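Local coordinates for protein LbaCas13a H328A (C2c2) (PDB 5WLH) that binds CRISPR pre-crRNA and, as a Cas13a enzyme, probably processes it and uses the guide to direct cleavage of target RNA with a preference for adenosine, at residues K94-G100 / R164-I169; L572-F576 / A626-E631; I1114-L1118 / I1291-H1295; A1178-L1184 / K1208-F1212. All blocks are in the same frame, centred on the assembly; numbering follows the deposited sequence.

Contact 1 of 4, residues K94-G100 / R164-I169; sequences KINRRNG and RIKNNI
Two helix ends meet, each running into a turn. Helix 83-96 stops before Arg-97 (phi/psi -66/167), the first residue of a type II turn ending at Gly-100, with Arg-98 and Asn-99 (phi/psi 72/-6) at its corners; the chain leaves helix 158-166 through a type I turn from Lys-166 to Ile-169. CA register pairs Gly-100 with Arg-164 (4.7 Å), Ile-95 with Ile-165 (5.4 Å) and Lys-94 with Asn-168 (5.3 Å). Arg-164 folds back on itself (m, m, m), so that NE donates to Gly-100 O at 2.8 Å; Gly-100 CA lies 3.2 Å from Arg-164 O, a CA-H...O contact. Ile-165 CG2 packs 4.1 Å from Ile-95 CD1. Asn-168 (chi1 m) is the hub: its ND2 donates to Lys-94 O at 2.8 Å and to Arg-98 O at 3.0 Å, tying the last helical turn to the loop beyond it. Ile-169 (m, m) brings CD1 to 3.6 Å from Lys-94 CB and 4.0 Å from Ile-95 CG1. Side-chain donors at one helix C-terminal end thus bind main-chain carbonyls at the other. Around it, Ile-165 also packs on Leu-202 and Leu-203 of helix 193-206, and Arg-164 lies against helix 103-107.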
# COMPACT_ATOMS: atom_id res chain seq x y z
N LYS A 94 -41.68 -0.76 14.35
CA LYS A 94 -42.74 -0.54 15.33
C LYS A 94 -42.20 -0.64 16.75
O LYS A 94 -42.61 0.12 17.63
CB LYS A 94 -43.88 -1.53 15.11
CG LYS A 94 -44.65 -1.30 13.81
CD LYS A 94 -45.50 -2.50 13.44
CE LYS A 94 -46.61 -2.12 12.46
NZ LYS A 94 -47.73 -1.40 13.12
N ILE A 95 -41.28 -1.57 16.99
CA ILE A 95 -40.66 -1.68 18.31
C ILE A 95 -39.87 -0.42 18.64
O ILE A 95 -39.83 0.01 19.80
CB ILE A 95 -39.77 -2.94 18.38
CG1 ILE A 95 -40.63 -4.20 18.26
CG2 ILE A 95 -38.93 -2.96 19.66
CD1 ILE A 95 -39.83 -5.48 18.34
N ASN A 96 -39.25 0.19 17.63
CA ASN A 96 -38.42 1.37 17.83
C ASN A 96 -39.19 2.68 17.79
O ASN A 96 -38.67 3.70 18.26
CB ASN A 96 -37.31 1.42 16.77
CG ASN A 96 -36.16 0.47 17.07
OD1 ASN A 96 -36.06 -0.08 18.17
ND2 ASN A 96 -35.28 0.29 16.10
N ARG A 97 -40.42 2.69 17.25
CA ARG A 97 -41.22 3.90 17.21
C ARG A 97 -41.61 4.34 18.62
O ARG A 97 -41.47 3.59 19.59
CB ARG A 97 -42.48 3.69 16.36
CG ARG A 97 -42.25 3.80 14.85
CD ARG A 97 -43.51 4.29 14.12
NE ARG A 97 -43.43 5.70 13.74
CZ ARG A 97 -43.87 6.71 14.50
NH1 ARG A 97 -44.41 6.47 15.68
NH2 ARG A 97 -43.76 7.95 14.06
N ARG A 98 -42.12 5.56 18.72
CA ARG A 98 -42.49 6.10 20.02
C ARG A 98 -43.58 5.24 20.65
O ARG A 98 -44.36 4.59 19.96
CB ARG A 98 -42.94 7.57 19.89
CG ARG A 98 -43.86 8.06 21.01
CD ARG A 98 -44.61 9.34 20.65
NE ARG A 98 -43.78 10.53 20.83
CZ ARG A 98 -43.39 11.02 22.00
NH1 ARG A 98 -43.74 10.43 23.14
NH2 ARG A 98 -42.64 12.12 22.05
N ASN A 99 -43.58 5.21 21.99
CA ASN A 99 -44.41 4.33 22.81
C ASN A 99 -43.94 2.88 22.73
O ASN A 99 -44.45 2.02 23.45
CB ASN A 99 -45.89 4.43 22.44
CG ASN A 99 -46.42 5.83 22.54
OD1 ASN A 99 -46.73 6.47 21.53
ND2 ASN A 99 -46.53 6.33 23.77
N GLY A 100 -42.97 2.61 21.85
CA GLY A 100 -42.32 1.31 21.79
C GLY A 100 -41.21 1.20 22.81
O GLY A 100 -41.24 1.83 23.87
N ARG A 164 -43.91 -2.42 26.35
CA ARG A 164 -43.38 -1.46 25.38
C ARG A 164 -43.10 -2.13 24.04
O ARG A 164 -43.32 -1.52 22.98
CB ARG A 164 -42.13 -0.79 25.95
CG ARG A 164 -42.38 0.06 27.19
CD ARG A 164 -43.38 1.19 26.92
NE ARG A 164 -42.79 2.26 26.12
CZ ARG A 164 -42.63 3.51 26.54
NH1 ARG A 164 -42.08 4.41 25.73
NH2 ARG A 164 -43.01 3.87 27.76
N ILE A 165 -42.65 -3.38 24.07
CA ILE A 165 -42.29 -4.09 22.84
C ILE A 165 -43.52 -4.39 21.99
O ILE A 165 -43.48 -4.27 20.76
CB ILE A 165 -41.50 -5.37 23.18
CG1 ILE A 165 -40.06 -5.02 23.58
CG2 ILE A 165 -41.49 -6.34 22.01
CD1 ILE A 165 -39.34 -6.17 24.26
N LYS A 166 -44.62 -4.79 22.62
CA LYS A 166 -45.81 -5.16 21.86
C LYS A 166 -46.82 -4.02 21.73
O LYS A 166 -47.87 -4.21 21.09
CB LYS A 166 -46.48 -6.39 22.48
CG LYS A 166 -47.31 -6.11 23.72
CD LYS A 166 -47.77 -7.41 24.37
CE LYS A 166 -48.69 -8.20 23.45
NZ LYS A 166 -48.97 -9.56 23.99
N ASN A 167 -46.53 -2.85 22.29
CA ASN A 167 -47.48 -1.74 22.25
C ASN A 167 -47.72 -1.23 20.83
O ASN A 167 -48.79 -0.68 20.55
CB ASN A 167 -47.00 -0.61 23.15
CG ASN A 167 -48.06 0.46 23.37
OD1 ASN A 167 -48.02 1.52 22.75
ND2 ASN A 167 -49.00 0.18 24.26
N ASN A 168 -46.75 -1.40 19.93
CA ASN A 168 -46.90 -0.98 18.55
C ASN A 168 -47.01 -2.15 17.58
O ASN A 168 -46.99 -1.94 16.37
CB ASN A 168 -45.73 -0.08 18.12
CG ASN A 168 -45.59 1.15 18.99
OD1 ASN A 168 -46.49 1.49 19.76
ND2 ASN A 168 -44.45 1.82 18.88
N ILE A 169 -47.12 -3.38 18.09
CA ILE A 169 -47.15 -4.58 17.26
C ILE A 169 -48.54 -5.18 17.33
O ILE A 169 -49.06 -5.44 18.43
CB ILE A 169 -46.10 -5.60 17.71
CG1 ILE A 169 -44.70 -4.99 17.69
CG2 ILE A 169 -46.16 -6.84 16.83
CD1 ILE A 169 -44.07 -4.93 16.31

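Contact 2 of 4, residues L572-F576 / A626-E631; sequences LWTDF and AMFEHE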
# COMPACT_ATOMS: atom_id res chain seq x y z
N LEU A 572 18.93 14.19 -31.32
CA LEU A 572 18.95 15.38 -30.47
C LEU A 572 20.32 15.66 -29.87
O LEU A 572 20.47 16.66 -29.16
CB LEU A 572 17.92 15.23 -29.34
CG LEU A 572 16.48 14.91 -29.76
CD1 LEU A 572 15.68 14.54 -28.54
CD2 LEU A 572 15.87 16.11 -30.47
N TRP A 573 21.31 14.80 -30.13
CA TRP A 573 22.61 14.89 -29.47
C TRP A 573 23.75 15.06 -30.47
O TRP A 573 24.91 14.86 -30.11
CB TRP A 573 22.84 13.65 -28.60
CG TRP A 573 21.86 13.55 -27.49
CD1 TRP A 573 20.60 13.02 -27.55
CD2 TRP A 573 22.04 13.99 -26.14
NE1 TRP A 573 19.98 13.11 -26.33
CE2 TRP A 573 20.85 13.70 -25.44
CE3 TRP A 573 23.10 14.59 -25.45
CZ2 TRP A 573 20.68 14.00 -24.09
CZ3 TRP A 573 22.93 14.89 -24.11
CH2 TRP A 573 21.73 14.59 -23.44
N THR A 574 23.44 15.43 -31.71
CA THR A 574 24.48 15.57 -32.73
C THR A 574 25.48 16.66 -32.37
O THR A 574 26.64 16.61 -32.81
CB THR A 574 23.85 15.87 -34.09
OG1 THR A 574 23.19 17.14 -34.03
CG2 THR A 574 22.83 14.80 -34.45
N ASP A 575 25.06 17.65 -31.58
CA ASP A 575 25.91 18.77 -31.18
C ASP A 575 26.59 18.56 -29.83
O ASP A 575 27.24 19.48 -29.33
CB ASP A 575 25.08 20.05 -31.12
CG ASP A 575 24.22 20.13 -29.87
OD1 ASP A 575 23.64 19.09 -29.48
OD2 ASP A 575 24.12 21.23 -29.28
N PHE A 576 26.46 17.36 -29.23
CA PHE A 576 26.98 17.14 -27.89
C PHE A 576 28.39 16.58 -27.96
O PHE A 576 28.61 15.56 -28.62
CB PHE A 576 26.08 16.18 -27.11
CG PHE A 576 26.42 16.09 -25.64
CD1 PHE A 576 26.04 17.10 -24.76
CD2 PHE A 576 27.11 15.00 -25.14
CE1 PHE A 576 26.34 17.01 -23.41
CE2 PHE A 576 27.42 14.91 -23.79
CZ PHE A 576 27.03 15.92 -22.93
N ALA A 626 26.55 17.45 -17.83
CA ALA A 626 26.42 18.10 -19.14
C ALA A 626 25.23 17.55 -19.90
O ALA A 626 24.58 18.29 -20.66
CB ALA A 626 27.70 17.91 -19.95
N MET A 627 24.93 16.26 -19.73
CA MET A 627 23.73 15.71 -20.37
C MET A 627 22.47 16.31 -19.76
O MET A 627 21.52 16.62 -20.49
CB MET A 627 23.72 14.20 -20.24
CG MET A 627 24.67 13.50 -21.18
SD MET A 627 24.60 11.71 -21.03
CE MET A 627 23.16 11.30 -22.04
N PHE A 628 22.45 16.50 -18.44
CA PHE A 628 21.31 17.17 -17.83
C PHE A 628 21.14 18.57 -18.38
O PHE A 628 20.03 18.97 -18.75
CB PHE A 628 21.45 17.22 -16.31
CG PHE A 628 20.29 17.91 -15.64
CD1 PHE A 628 19.07 17.26 -15.50
CD2 PHE A 628 20.40 19.22 -15.19
CE1 PHE A 628 18.00 17.90 -14.90
CE2 PHE A 628 19.34 19.86 -14.60
CZ PHE A 628 18.13 19.19 -14.46
N GLU A 629 22.22 19.36 -18.41
CA GLU A 629 22.09 20.71 -18.94
C GLU A 629 21.60 20.67 -20.38
O GLU A 629 20.76 21.48 -20.78
CB GLU A 629 23.41 21.47 -18.84
CG GLU A 629 23.32 22.87 -19.45
CD GLU A 629 24.53 23.72 -19.13
OE1 GLU A 629 25.63 23.14 -19.02
OE2 GLU A 629 24.38 24.95 -19.01
N HIS A 630 22.12 19.73 -21.18
CA HIS A 630 21.68 19.62 -22.56
C HIS A 630 20.18 19.36 -22.63
O HIS A 630 19.48 19.93 -23.47
CB HIS A 630 22.46 18.50 -23.25
CG HIS A 630 22.25 18.44 -24.74
ND1 HIS A 630 21.30 17.62 -25.32
CD2 HIS A 630 22.87 19.07 -25.76
CE1 HIS A 630 21.34 17.76 -26.63
NE2 HIS A 630 22.29 18.64 -26.92
N GLU A 631 19.66 18.53 -21.72
CA GLU A 631 18.23 18.25 -21.73
C GLU A 631 17.41 19.44 -21.25
O GLU A 631 16.32 19.68 -21.76
CB GLU A 631 17.95 17.01 -20.88
CG GLU A 631 18.56 15.77 -21.50
CD GLU A 631 17.69 14.54 -21.35
OE1 GLU A 631 17.57 14.05 -20.21
OE2 GLU A 631 17.16 14.05 -22.38
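Leu-572 begins the segment at the margin, making little contact, its CA 9.2 Å from the CA of Glu-631. Next, Trp-573 lays its indole between two side chains of helix 621-632. On one face His-630 forms an offset stack with the six-membered ring (centroids 4.2 Å apart, planes at 27°); on the opposite face Met-627 CE makes a CH-pi contact, 4.2 Å from that ring's centroid and 26° off its normal. Trp-573 CZ3 also touches Met-627 CG at 3.7 Å, while the indole NE1 bonds to Phe-567 O outside the segments. A type I turn from Trp-573 to Phe-576, closed by Phe-576 N to Trp-573 O at 3.1 Å, then swings Asp-575 round to the imidazole. There His-630 NE2 donates to Asp-575 OD1 (2.9 Å, angle 157°), a His-carboxylate hydrogen bond that, with the stack, helps set the ring's orientation. Phe-576 completes the aromatic cluster, presenting its edge to the His-630 face (centroids 5.5 Å apart, planes at 76°) and placing CZ 3.6 Å from Ala-626 CB and 3.8 Å from Met-627 CG. The loop is thereby fastened onto a helix in what is probably the first HEPN domain. Phe-578 of helix 578-581 extends the cluster by meeting Phe-576 edge-to-face, and Phe-628 of helix 621-632 packs on helices 891-898 and 960-974.

Contact 3 of 4, residues I1114-L1118 / I1291-H1295; sequences IADEL and ILLQH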
# COMPACT_ATOMS: atom_id res chain seq x y z
N ILE A 1114 -0.20 -2.30 -16.45
CA ILE A 1114 -0.72 -3.22 -15.44
C ILE A 1114 0.37 -4.19 -15.03
O ILE A 1114 0.56 -4.47 -13.84
CB ILE A 1114 -1.98 -3.96 -15.94
CG1 ILE A 1114 -3.15 -2.98 -15.99
CG2 ILE A 1114 -2.32 -5.10 -15.00
CD1 ILE A 1114 -4.37 -3.47 -16.81
N ALA A 1115 1.11 -4.71 -16.01
CA ALA A 1115 2.24 -5.58 -15.70
C ALA A 1115 3.29 -4.84 -14.88
O ALA A 1115 3.83 -5.39 -13.91
CB ALA A 1115 2.85 -6.11 -17.00
N ASP A 1116 3.60 -3.60 -15.26
CA ASP A 1116 4.52 -2.80 -14.44
C ASP A 1116 4.00 -2.64 -13.02
O ASP A 1116 4.78 -2.59 -12.07
CB ASP A 1116 4.73 -1.42 -15.06
CG ASP A 1116 5.59 -1.47 -16.30
OD1 ASP A 1116 6.28 -2.49 -16.51
OD2 ASP A 1116 5.56 -0.46 -17.05
N GLU A 1117 2.69 -2.46 -12.86
CA GLU A 1117 2.17 -2.31 -11.49
C GLU A 1117 2.22 -3.62 -10.73
O GLU A 1117 2.51 -3.63 -9.52
CB GLU A 1117 0.75 -1.77 -11.50
CG GLU A 1117 0.65 -0.35 -11.98
CD GLU A 1117 -0.78 0.08 -12.22
OE1 GLU A 1117 -1.71 -0.62 -11.77
OE2 GLU A 1117 -0.97 1.14 -12.87
N LEU A 1118 1.92 -4.74 -11.39
CA LEU A 1118 2.08 -6.02 -10.72
C LEU A 1118 3.53 -6.29 -10.36
O LEU A 1118 3.83 -6.78 -9.27
CB LEU A 1118 1.54 -7.15 -11.60
CG LEU A 1118 0.04 -7.06 -11.85
CD1 LEU A 1118 -0.33 -8.05 -12.93
CD2 LEU A 1118 -0.74 -7.31 -10.57
N ILE A 1291 -5.13 -4.06 -7.32
CA ILE A 1291 -4.47 -3.62 -8.55
C ILE A 1291 -5.36 -3.87 -9.75
O ILE A 1291 -5.56 -3.00 -10.60
CB ILE A 1291 -3.11 -4.32 -8.70
CG1 ILE A 1291 -2.15 -3.81 -7.62
CG2 ILE A 1291 -2.57 -4.11 -10.11
CD1 ILE A 1291 -0.85 -4.63 -7.53
N LEU A 1292 -5.96 -5.06 -9.81
CA LEU A 1292 -6.88 -5.36 -10.91
C LEU A 1292 -8.12 -4.48 -10.87
O LEU A 1292 -8.58 -3.99 -11.91
CB LEU A 1292 -7.26 -6.84 -10.87
CG LEU A 1292 -5.99 -7.68 -11.03
CD1 LEU A 1292 -6.21 -9.11 -10.49
CD2 LEU A 1292 -5.56 -7.71 -12.48
N LEU A 1293 -8.69 -4.27 -9.68
CA LEU A 1293 -9.88 -3.44 -9.57
C LEU A 1293 -9.59 -2.00 -9.96
O LEU A 1293 -10.48 -1.31 -10.50
CB LEU A 1293 -10.43 -3.52 -8.15
CG LEU A 1293 -11.87 -3.02 -7.95
CD1 LEU A 1293 -12.77 -3.70 -8.95
CD2 LEU A 1293 -12.34 -3.33 -6.53
N GLN A 1294 -8.36 -1.51 -9.72
CA GLN A 1294 -8.01 -0.16 -10.18
C GLN A 1294 -8.19 -0.02 -11.68
O GLN A 1294 -8.42 1.09 -12.18
CB GLN A 1294 -6.55 0.18 -9.84
CG GLN A 1294 -6.37 0.73 -8.46
CD GLN A 1294 -4.94 0.60 -7.98
OE1 GLN A 1294 -4.68 0.26 -6.82
NE2 GLN A 1294 -4.00 0.89 -8.87
N HIS A 1295 -8.05 -1.13 -12.41
CA HIS A 1295 -8.25 -1.15 -13.85
C HIS A 1295 -9.62 -1.69 -14.22
O HIS A 1295 -9.82 -2.12 -15.36
CB HIS A 1295 -7.11 -1.96 -14.48
CG HIS A 1295 -5.78 -1.34 -14.20
ND1 HIS A 1295 -5.25 -0.36 -15.00
CD2 HIS A 1295 -4.95 -1.47 -13.14
CE1 HIS A 1295 -4.10 0.05 -14.49
NE2 HIS A 1295 -3.89 -0.61 -13.36
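A histidine-carboxylate hydrogen bond flanked by aliphatic packing joins helix 1106-1145 to the end of helix 1284-1294, in what is probably the second HEPN domain, since the chain between the segments carries a second R-X4-H sequence; the nearest atoms lie about 4 Å from the bound RNA. His-1295 NE2 donates to Glu-1117 OE1 at 2.7 Å with an angle of 170°, a short and nearly linear bond; the acceptor lies near the ring plane, as an in-plane N-H requires. His-1295 itself has left the helix (phi/psi -99/20), although its N still bonds to Leu-1292 O at 3.0 Å. One imidazole face is taken by Ile-1114, whose CG1 sits 3.4 Å from the ring centroid and only 5° off the normal, a CH-pi contact. Within the two segments the ring thus meets a carboxylate at its edge and a hydrocarbon on one face; Asp-1110 of helix 1106-1145 also touches it. One turn further along 1114-1118, Leu-1118 CD2 meets Ile-1291 CG2 at 3.7 Å, beside the closest CA pair, Leu-1118 and Ile-1291 at 7.3 Å. Ile-1114, Glu-1117 and Leu-1118 share a helical face through their i, i+3, i+4 spacing. Gln-1294 packs on an RNA phosphate. Behind the junction, Ile-1114 and Leu-1118 rest on helix 1357-1368, Ile-1291 and Leu-1118 reach helix 1262-1273, and Leu-1292 lies against Val-1299 of strand 1297-1310.

Contact 4 of 4, residues A1178-L1184 / K1208-F1212; sequences AMYINGL and KIGEF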
# COMPACT_ATOMS: atom_id res chain seq x y z
N ALA A 1178 25.83 -2.86 7.43
CA ALA A 1178 26.66 -2.73 6.25
C ALA A 1178 26.19 -3.66 5.14
O ALA A 1178 26.40 -3.37 3.97
CB ALA A 1178 28.13 -2.98 6.59
N MET A 1179 25.58 -4.80 5.49
CA MET A 1179 25.10 -5.68 4.43
C MET A 1179 24.05 -5.01 3.56
O MET A 1179 23.87 -5.39 2.41
CB MET A 1179 24.52 -6.96 5.01
CG MET A 1179 25.55 -7.86 5.64
SD MET A 1179 24.80 -9.48 5.99
CE MET A 1179 23.97 -9.14 7.53
N TYR A 1180 23.32 -4.04 4.11
CA TYR A 1180 22.15 -3.50 3.44
C TYR A 1180 22.31 -2.07 2.96
O TYR A 1180 21.36 -1.53 2.37
CB TYR A 1180 20.95 -3.57 4.39
CG TYR A 1180 20.67 -4.99 4.82
CD1 TYR A 1180 19.99 -5.86 3.98
CD2 TYR A 1180 21.08 -5.46 6.06
CE1 TYR A 1180 19.72 -7.17 4.36
CE2 TYR A 1180 20.83 -6.77 6.45
CZ TYR A 1180 20.14 -7.62 5.60
OH TYR A 1180 19.90 -8.92 5.98
N ILE A 1181 23.44 -1.43 3.22
CA ILE A 1181 23.61 -0.01 2.90
C ILE A 1181 24.73 0.12 1.88
O ILE A 1181 25.89 -0.21 2.16
CB ILE A 1181 23.89 0.83 4.14
CG1 ILE A 1181 22.68 0.83 5.06
CG2 ILE A 1181 24.23 2.28 3.75
CD1 ILE A 1181 23.01 1.33 6.47
N ASN A 1182 24.37 0.56 0.68
CA ASN A 1182 25.33 0.83 -0.38
C ASN A 1182 26.26 1.93 0.07
O ASN A 1182 25.81 3.03 0.40
CB ASN A 1182 24.59 1.25 -1.65
CG ASN A 1182 25.42 1.11 -2.91
OD1 ASN A 1182 26.65 1.03 -2.87
ND2 ASN A 1182 24.74 1.09 -4.05
N GLY A 1183 27.56 1.63 0.12
CA GLY A 1183 28.55 2.61 0.54
C GLY A 1183 29.08 2.40 1.95
O GLY A 1183 30.00 3.11 2.35
N LEU A 1184 28.52 1.47 2.71
CA LEU A 1184 28.99 1.22 4.06
C LEU A 1184 29.98 0.07 4.02
O LEU A 1184 29.59 -1.06 3.68
CB LEU A 1184 27.81 0.89 4.98
CG LEU A 1184 28.01 0.93 6.49
CD1 LEU A 1184 28.67 2.25 6.95
CD2 LEU A 1184 26.65 0.73 7.17
N LYS A 1208 28.21 -8.69 0.04
CA LYS A 1208 28.28 -8.31 1.44
C LYS A 1208 27.87 -9.46 2.35
O LYS A 1208 28.43 -9.63 3.43
CB LYS A 1208 27.41 -7.09 1.69
CG LYS A 1208 28.12 -5.86 1.18
CD LYS A 1208 27.38 -4.64 1.43
CE LYS A 1208 28.31 -3.46 1.32
NZ LYS A 1208 27.51 -2.26 1.66
N ILE A 1209 26.85 -10.22 1.95
CA ILE A 1209 26.47 -11.37 2.76
C ILE A 1209 27.62 -12.35 2.84
O ILE A 1209 27.93 -12.87 3.92
CB ILE A 1209 25.21 -12.02 2.20
CG1 ILE A 1209 24.05 -11.04 2.39
CG2 ILE A 1209 24.97 -13.37 2.88
CD1 ILE A 1209 22.73 -11.55 1.83
N GLY A 1210 28.27 -12.63 1.71
CA GLY A 1210 29.46 -13.47 1.74
C GLY A 1210 30.53 -12.92 2.67
O GLY A 1210 31.11 -13.66 3.47
N GLU A 1211 30.77 -11.62 2.60
CA GLU A 1211 31.77 -11.02 3.47
C GLU A 1211 31.37 -11.12 4.93
O GLU A 1211 32.21 -11.37 5.81
CB GLU A 1211 32.00 -9.57 3.07
CG GLU A 1211 32.59 -9.45 1.69
CD GLU A 1211 32.41 -8.07 1.11
OE1 GLU A 1211 31.71 -7.24 1.73
OE2 GLU A 1211 32.96 -7.83 0.01
N PHE A 1212 30.08 -10.93 5.22
CA PHE A 1212 29.60 -11.08 6.59
C PHE A 1212 29.89 -12.47 7.12
O PHE A 1212 30.34 -12.63 8.27
CB PHE A 1212 28.11 -10.81 6.67
CG PHE A 1212 27.57 -10.84 8.05
CD1 PHE A 1212 27.17 -12.05 8.63
CD2 PHE A 1212 27.45 -9.68 8.77
CE1 PHE A 1212 26.67 -12.08 9.91
CE2 PHE A 1212 26.95 -9.70 10.06
CZ PHE A 1212 26.55 -10.91 10.63
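Lys-1208 is buried, yet its ammonium is well supplied with acceptors. The side chain runs almost fully extended (m, t, t, t) into the turn after helix 1171-1180, where NZ donates to Ala-1178 O at 2.8 Å and to Leu-1184 O at 3.1 Å. A third bond goes outside the segments, to Gly-1201 O, which matches three acceptors to the three ammonium protons. Ile-1181 O also lies close, 2.7 Å from Lys-1208 NZ, but at an angle too poor for a bond; it instead accepts Leu-1184 N at 3.2 Å, closing the type II turn whose Gly-1183 has positive phi (104°). Beyond the segments, Asn-1182 ND2 donates to Arg-603 O, and Tyr-1180 O, just before the turn, accepts Asn-604 ND2. Arg-603 probably starts the R-X4-H motif of the first HEPN domain, so the turn would lie against that motif. The apolar half belongs to Met-1179: SD is 3.6 Å from Phe-1212 CB, and makes an oblique Met-aromatic contact 4.3 Å from the Phe-1212 ring centroid, while CE stands over the ring face at 4.0 Å, a CH-pi contact. The chemistry is consistent with main-chain carbonyls meeting the hydrogen-bonding needs of a buried ammonium, tying helix 1205-1216 to the turn.

In the fold
Contact 4 is the most buried, with no exposed residue among those touching, whereas contact 1 is peripheral, its centre about 48 Å from the centre of the chain and on the opposite side of it from contacts 2 and 4. Contact 3 is the most central, its centre about 13 Å from the centre of the chain. Contacts 1 and 4 both bind main-chain carbonyls with side-chain nitrogens, amide and guanidinium near the surface, ammonium in the interior. Contacts 2 and 3 instead use a histidine-carboxylate bond, with an aromatic cluster in one and aliphatic cover in the other. Helix 1106-1145 joins contacts 3 and 4: it carries 1114-1118, and further along it packs on Met-1179 and Tyr-1180.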